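Local coordinates for protein alkaline serine protease AL20 (Nesterenkonia abyssinica, PDB 3CP7) that probably hydrolyses peptide bonds as a secreted, thermostable alkaline serine protease with a trypsin-like fold, at residues Gly122-Ala127 and Leu175-Gly180; His142-Thr147 and Ile160-Thr165. One frame throughout, in Å; residues are numbered along the deposited sequence.

Contact 1. Residues Gly122-Ala127 and Leu175-Gly180; sequences GQYYSA and LGNGTG
Tyr125 and Leu175 pair where strand 124-129 meets the end of strand 172-175, in the second antiparallel sheet of a trypsin-like fold. They form an antiparallel non-hydrogen-bonded pair, with their CA atoms 4.8 Å apart. The chain turns after Leu175. From there to Gly178 it runs only 29° from the direction of Gln123 to Ser126. Gly176 N gives a nearly straight hydrogen bond of 2.9 Å to Tyr124 O. A side chain at Gly176 would jam against the carbonyl of Leu175, which fits the glycine found at this turn. The Leu175 and Tyr125 side chains lie side by side and point the same way. Leu175 CD2 reaches Tyr125 CE2 at 3.6 Å and also packs on Gln123 CB at 3.7 Å. Tyr124 has CG anti to the backbone N (chi1 -177°), and its ring edge faces the Gly176 carbonyl. The Asn177 amide is turned 25° from this ring, with ND2 2.9 Å from Tyr124 OH. Ser126 OG is modelled as donor to Gly176 O at 2.7 Å and as acceptor from Gly178 N at 3.0 Å. The place of this hydroxyl is less sure, so both bonds are tentative. Trp173 meets the Tyr125 ring from the neighbouring strand. A strand end running into a glycine-rich turn that stays beside the partner strand 124-129 is part of the C-terminal beta domain of this chymotrypsin-like fold.

Contact 2. Residues His142-Thr147 and Ile160-Thr165; sequences HSCHGT and IPCNMT
Cys144 and Cys162 form a disulfide from strand 142-150 to the residue just after strand 158-161, with SG atoms 2.1 Å apart. Its chi3 of 64° is small for a disulfide. It draws Cys144 CB and Cys162 CB to 3.4 Å, a tight approach. Met164 packs against the bridge. Its CG meets Cys144 SG at 3.8 Å. The bend at chi3 (-73°) brings CE back to Cys144 SG, also at 3.8 Å, while SD rests 3.6 Å from His142 O. An alanine at Met164 would probably open a gap beside the disulfide and leave the His142 carbonyl without its sulfur neighbour. At the other end Pro161 CG lies near Gly146 CA, where a side chain on the glycine would clash with it. No direct hydrogen bond joins the two segments. One water donates to Ser143 O and to Asn163 OD1. Another accepts from His145 N at 3.1 Å and donates to Pro161 O at 2.7 Å. The disulfide thus fixes the spacing of the two segments, while the waters span the gap from Ser143 O to Asn163 OD1 and from His145 N to Pro161 O.

Overall arrangement
Contacts 1 and 2 lie in the same antiparallel sheet, with centres about 10 Å apart. Strands 124-129 and 142-150 are neighbours and join them directly. Ala127 N is 2.8 Å from Cys144 O, and Tyr125 N is 2.9 Å from Gly146 O, both probable hydrogen bonds. His145 CB also packs on Tyr124 OH at 3.3 Å. In sequence, both segments of contact 2 fall between those of contact 1. In the sheet, strand 124-129 lies between 172-175 and 142-150, so the turn of contact 1 and the hairpin of contact 2 flank it. Ser169, with His41 and Asp91, probably forms the catalytic triad. Ser169 follows 160-165 and precedes 175-180, and Ser168 OG is hydrogen-bonded to Thr165 O.

Contact 1. Residues Gly122-Ala127 and Leu175-Gly180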
loop_
_atom_site.group_PDB
_atom_site.type_symbol
_atom_site.label_atom_id
_atom_site.label_comp_id
_atom_site.label_asym_id
_atom_site.label_seq_id
_atom_site.Cartn_x
_atom_site.Cartn_y
_atom_site.Cartn_z
ATOM N N GLY A 122 9.555 24.920 -4.606
ATOM C CA GLY A 122 10.396 25.847 -5.356
ATOM C C GLY A 122 11.866 25.795 -5.011
ATOM O O GLY A 122 12.601 26.756 -5.260
ATOM N N GLN A 123 12.311 24.663 -4.474
ATOM C CA GLN A 123 13.725 24.469 -4.165
ATOM C C GLN A 123 14.536 24.094 -5.406
ATOM O O GLN A 123 13.977 23.734 -6.441
ATOM C CB GLN A 123 13.890 23.377 -3.110
ATOM C CG GLN A 123 13.200 23.659 -1.782
ATOM C CD GLN A 123 14.005 24.572 -0.899
ATOM O OE1 GLN A 123 14.665 24.121 0.042
ATOM N NE2 GLN A 123 13.982 25.861 -1.208
ATOM N N TYR A 124 15.859 24.171 -5.279
ATOM C CA TYR A 124 16.781 23.757 -6.319
ATOM C C TYR A 124 17.088 22.262 -6.166
ATOM O O TYR A 124 17.361 21.783 -5.058
ATOM C CB TYR A 124 18.078 24.572 -6.221
ATOM C CG TYR A 124 19.084 24.276 -7.305
ATOM C CD1 TYR A 124 19.059 24.958 -8.516
ATOM C CD2 TYR A 124 20.066 23.310 -7.118
ATOM C CE1 TYR A 124 19.993 24.683 -9.511
ATOM C CE2 TYR A 124 20.992 23.030 -8.104
ATOM C CZ TYR A 124 20.955 23.716 -9.297
ATOM O OH TYR A 124 21.896 23.429 -10.268
ATOM N N TYR A 125 17.062 21.552 -7.289
ATOM C CA TYR A 125 17.254 20.112 -7.314
ATOM C C TYR A 125 18.302 19.667 -8.305
ATOM O O TYR A 125 18.534 20.317 -9.331
ATOM C CB TYR A 125 15.949 19.408 -7.715
ATOM C CG TYR A 125 14.860 19.465 -6.674
ATOM C CD1 TYR A 125 13.858 20.433 -6.741
ATOM C CD2 TYR A 125 14.838 18.558 -5.607
ATOM C CE1 TYR A 125 12.849 20.491 -5.787
ATOM C CE2 TYR A 125 13.833 18.607 -4.643
ATOM C CZ TYR A 125 12.841 19.592 -4.737
ATOM O OH TYR A 125 11.834 19.668 -3.813
ATOM N N SER A 126 18.897 18.519 -7.991
ATOM C CA SER A 126 19.659 17.716 -8.923
ATOM C C SER A 126 18.928 16.381 -9.065
ATOM O O SER A 126 18.752 15.658 -8.074
ATOM C CB SER A 126 21.067 17.481 -8.375
ATOM O OG SER A 126 21.741 18.717 -8.218
ATOM N N ALA A 127 18.472 16.084 -10.279
ATOM C CA ALA A 127 17.703 14.860 -10.556
ATOM C C ALA A 127 18.535 13.917 -11.406
ATOM O O ALA A 127 19.284 14.358 -12.274
ATOM C CB ALA A 127 16.401 15.196 -11.258
ATOM N N LEU A 175 17.691 17.450 -3.085
ATOM C CA LEU A 175 17.819 18.860 -2.744
ATOM C C LEU A 175 19.270 19.302 -2.930
ATOM O O LEU A 175 20.193 18.615 -2.491
ATOM C CB LEU A 175 17.348 19.107 -1.311
ATOM C CG LEU A 175 15.830 18.982 -1.165
ATOM C CD1 LEU A 175 15.416 18.738 0.283
ATOM C CD2 LEU A 175 15.138 20.210 -1.730
ATOM N N GLY A 176 19.459 20.439 -3.596
ATOM C CA GLY A 176 20.790 21.024 -3.750
ATOM C C GLY A 176 21.572 20.515 -4.944
ATOM O O GLY A 176 20.992 19.971 -5.889
ATOM N N ASN A 177 22.897 20.692 -4.919
ATOM C CA ASN A 177 23.716 20.317 -6.072
ATOM C C ASN A 177 24.439 19.002 -5.830
ATOM O O ASN A 177 25.128 18.825 -4.818
ATOM C CB ASN A 177 24.689 21.444 -6.506
ATOM C CG ASN A 177 24.734 21.631 -8.058
ATOM O OD1 ASN A 177 25.280 20.806 -8.789
ATOM N ND2 ASN A 177 24.133 22.712 -8.542
ATOM N N GLY A 178 24.249 18.069 -6.755
ATOM C CA GLY A 178 24.924 16.783 -6.705
ATOM C C GLY A 178 24.073 15.644 -6.165
ATOM O O GLY A 178 22.875 15.804 -5.906
ATOM N N THR A 179 24.713 14.496 -5.981
ATOM C CA THR A 179 24.023 13.269 -5.581
ATOM C C THR A 179 23.919 13.053 -4.070
ATOM O O THR A 179 23.319 12.073 -3.631
ATOM C CB THR A 179 24.716 12.038 -6.180
ATOM O OG1 THR A 179 26.075 11.997 -5.727
ATOM C CG2 THR A 179 24.707 12.097 -7.698
ATOM N N GLY A 180 24.469 13.974 -3.283
ATOM C CA GLY A 180 24.619 13.752 -1.841
ATOM C C GLY A 180 23.536 14.299 -0.928
ATOM O O GLY A 180 23.504 13.968 0.257
#

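Contact 2. Residues His142-Thr147 and Ile160-Thr165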
loop_
_atom_site.group_PDB
_atom_site.type_symbol
_atom_site.label_atom_id
_atom_site.label_comp_id
_atom_site.label_asym_id
_atom_site.label_seq_id
_atom_site.Cartn_x
_atom_site.Cartn_y
_atom_site.Cartn_z
ATOM N N HIS A 142 22.466 9.869 -16.078
ATOM C CA HIS A 142 22.374 11.258 -16.487
ATOM C C HIS A 142 21.730 12.114 -15.409
ATOM O O HIS A 142 21.117 11.594 -14.467
ATOM C CB HIS A 142 21.625 11.375 -17.817
ATOM C CG HIS A 142 22.425 10.887 -18.979
ATOM N ND1 HIS A 142 23.280 11.706 -19.683
ATOM C CD2 HIS A 142 22.547 9.653 -19.522
ATOM C CE1 HIS A 142 23.874 11.001 -20.630
ATOM N NE2 HIS A 142 23.450 9.755 -20.553
ATOM N N SER A 143 21.871 13.424 -15.543
ATOM C CA SER A 143 21.363 14.354 -14.543
ATOM C C SER A 143 20.717 15.582 -15.158
ATOM O O SER A 143 21.000 15.938 -16.316
ATOM C CB SER A 143 22.485 14.789 -13.598
ATOM O OG SER A 143 23.414 15.621 -14.275
ATOM N N CYS A 144 19.882 16.227 -14.352
ATOM C CA CYS A 144 19.276 17.520 -14.664
ATOM C C CYS A 144 19.364 18.346 -13.400
ATOM O O CYS A 144 19.397 17.797 -12.299
ATOM C CB CYS A 144 17.810 17.356 -15.062
ATOM S SG CYS A 144 17.562 16.376 -16.537
ATOM N N HIS A 145 19.409 19.664 -13.557
ATOM C CA HIS A 145 19.580 20.563 -12.433
ATOM C C HIS A 145 18.761 21.805 -12.660
ATOM O O HIS A 145 18.749 22.348 -13.766
ATOM C CB HIS A 145 21.056 20.935 -12.266
ATOM C CG HIS A 145 21.950 19.748 -12.114
ATOM N ND1 HIS A 145 22.531 19.103 -13.185
ATOM C CD2 HIS A 145 22.332 19.068 -11.009
ATOM C CE1 HIS A 145 23.240 18.078 -12.742
ATOM N NE2 HIS A 145 23.127 18.030 -11.427
ATOM N N GLY A 146 18.079 22.257 -11.615
ATOM C CA GLY A 146 17.304 23.467 -11.740
ATOM C C GLY A 146 16.380 23.728 -10.586
ATOM O O GLY A 146 16.250 22.906 -9.673
ATOM N N THR A 147 15.737 24.887 -10.634
ATOM C CA THR A 147 14.783 25.290 -9.623
ATOM C C THR A 147 13.389 24.809 -9.993
ATOM O O THR A 147 12.939 24.974 -11.134
ATOM C CB THR A 147 14.820 26.822 -9.434
ATOM O OG1 THR A 147 16.134 27.193 -8.997
ATOM C CG2 THR A 147 13.802 27.286 -8.400
ATOM N N ILE A 160 11.021 20.710 -13.199
ATOM C CA ILE A 160 12.356 21.276 -13.383
ATOM C C ILE A 160 12.804 21.146 -14.838
ATOM O O ILE A 160 12.382 20.236 -15.537
ATOM C CB ILE A 160 13.421 20.599 -12.463
ATOM C CG1 ILE A 160 13.489 19.072 -12.693
ATOM C CG2 ILE A 160 13.151 20.941 -11.004
ATOM C CD1 ILE A 160 14.626 18.360 -11.951
ATOM N N PRO A 161 13.691 22.046 -15.300
ATOM C CA PRO A 161 14.237 21.858 -16.645
ATOM C C PRO A 161 15.041 20.561 -16.716
ATOM O O PRO A 161 15.922 20.332 -15.876
ATOM C CB PRO A 161 15.147 23.080 -16.844
ATOM C CG PRO A 161 15.424 23.605 -15.473
ATOM C CD PRO A 161 14.233 23.245 -14.627
ATOM N N CYS A 162 14.725 19.710 -17.686
ATOM C CA CYS A 162 15.328 18.383 -17.748
ATOM C C CYS A 162 15.050 17.709 -19.068
ATOM O O CYS A 162 13.896 17.587 -19.467
ATOM C CB CYS A 162 14.756 17.510 -16.626
ATOM S SG CYS A 162 15.538 15.901 -16.483
ATOM N N ASN A 163 16.103 17.239 -19.720
ATOM C CA ASN A 163 15.976 16.624 -21.036
ATOM C C ASN A 163 15.918 15.091 -21.012
ATOM O O ASN A 163 15.911 14.469 -22.062
ATOM C CB ASN A 163 17.099 17.115 -21.972
ATOM C CG ASN A 163 18.463 16.601 -21.558
ATOM O OD1 ASN A 163 18.621 16.005 -20.497
ATOM N ND2 ASN A 163 19.464 16.839 -22.402
ATOM N N MET A 164 15.866 14.487 -19.817
ATOM C CA MET A 164 15.877 13.024 -19.732
ATOM C C MET A 164 14.583 12.402 -20.253
ATOM O O MET A 164 13.503 12.968 -20.078
ATOM C CB MET A 164 16.164 12.539 -18.306
ATOM C CG MET A 164 17.589 12.826 -17.855
ATOM S SD MET A 164 18.078 11.951 -16.346
ATOM C CE MET A 164 17.160 12.840 -15.076
ATOM N N THR A 165 14.730 11.222 -20.855
ATOM C CA THR A 165 13.675 10.528 -21.594
ATOM C C THR A 165 13.186 9.292 -20.826
ATOM O O THR A 165 13.659 9.014 -19.720
ATOM C CB THR A 165 14.199 10.091 -22.998
ATOM O OG1 THR A 165 15.352 9.247 -22.826
ATOM C CG2 THR A 165 14.566 11.295 -23.860
HETATM O O HOH W 1 20.430 14.741 -18.910
HETATM O O HOH W 2 18.607 20.470 -16.425
#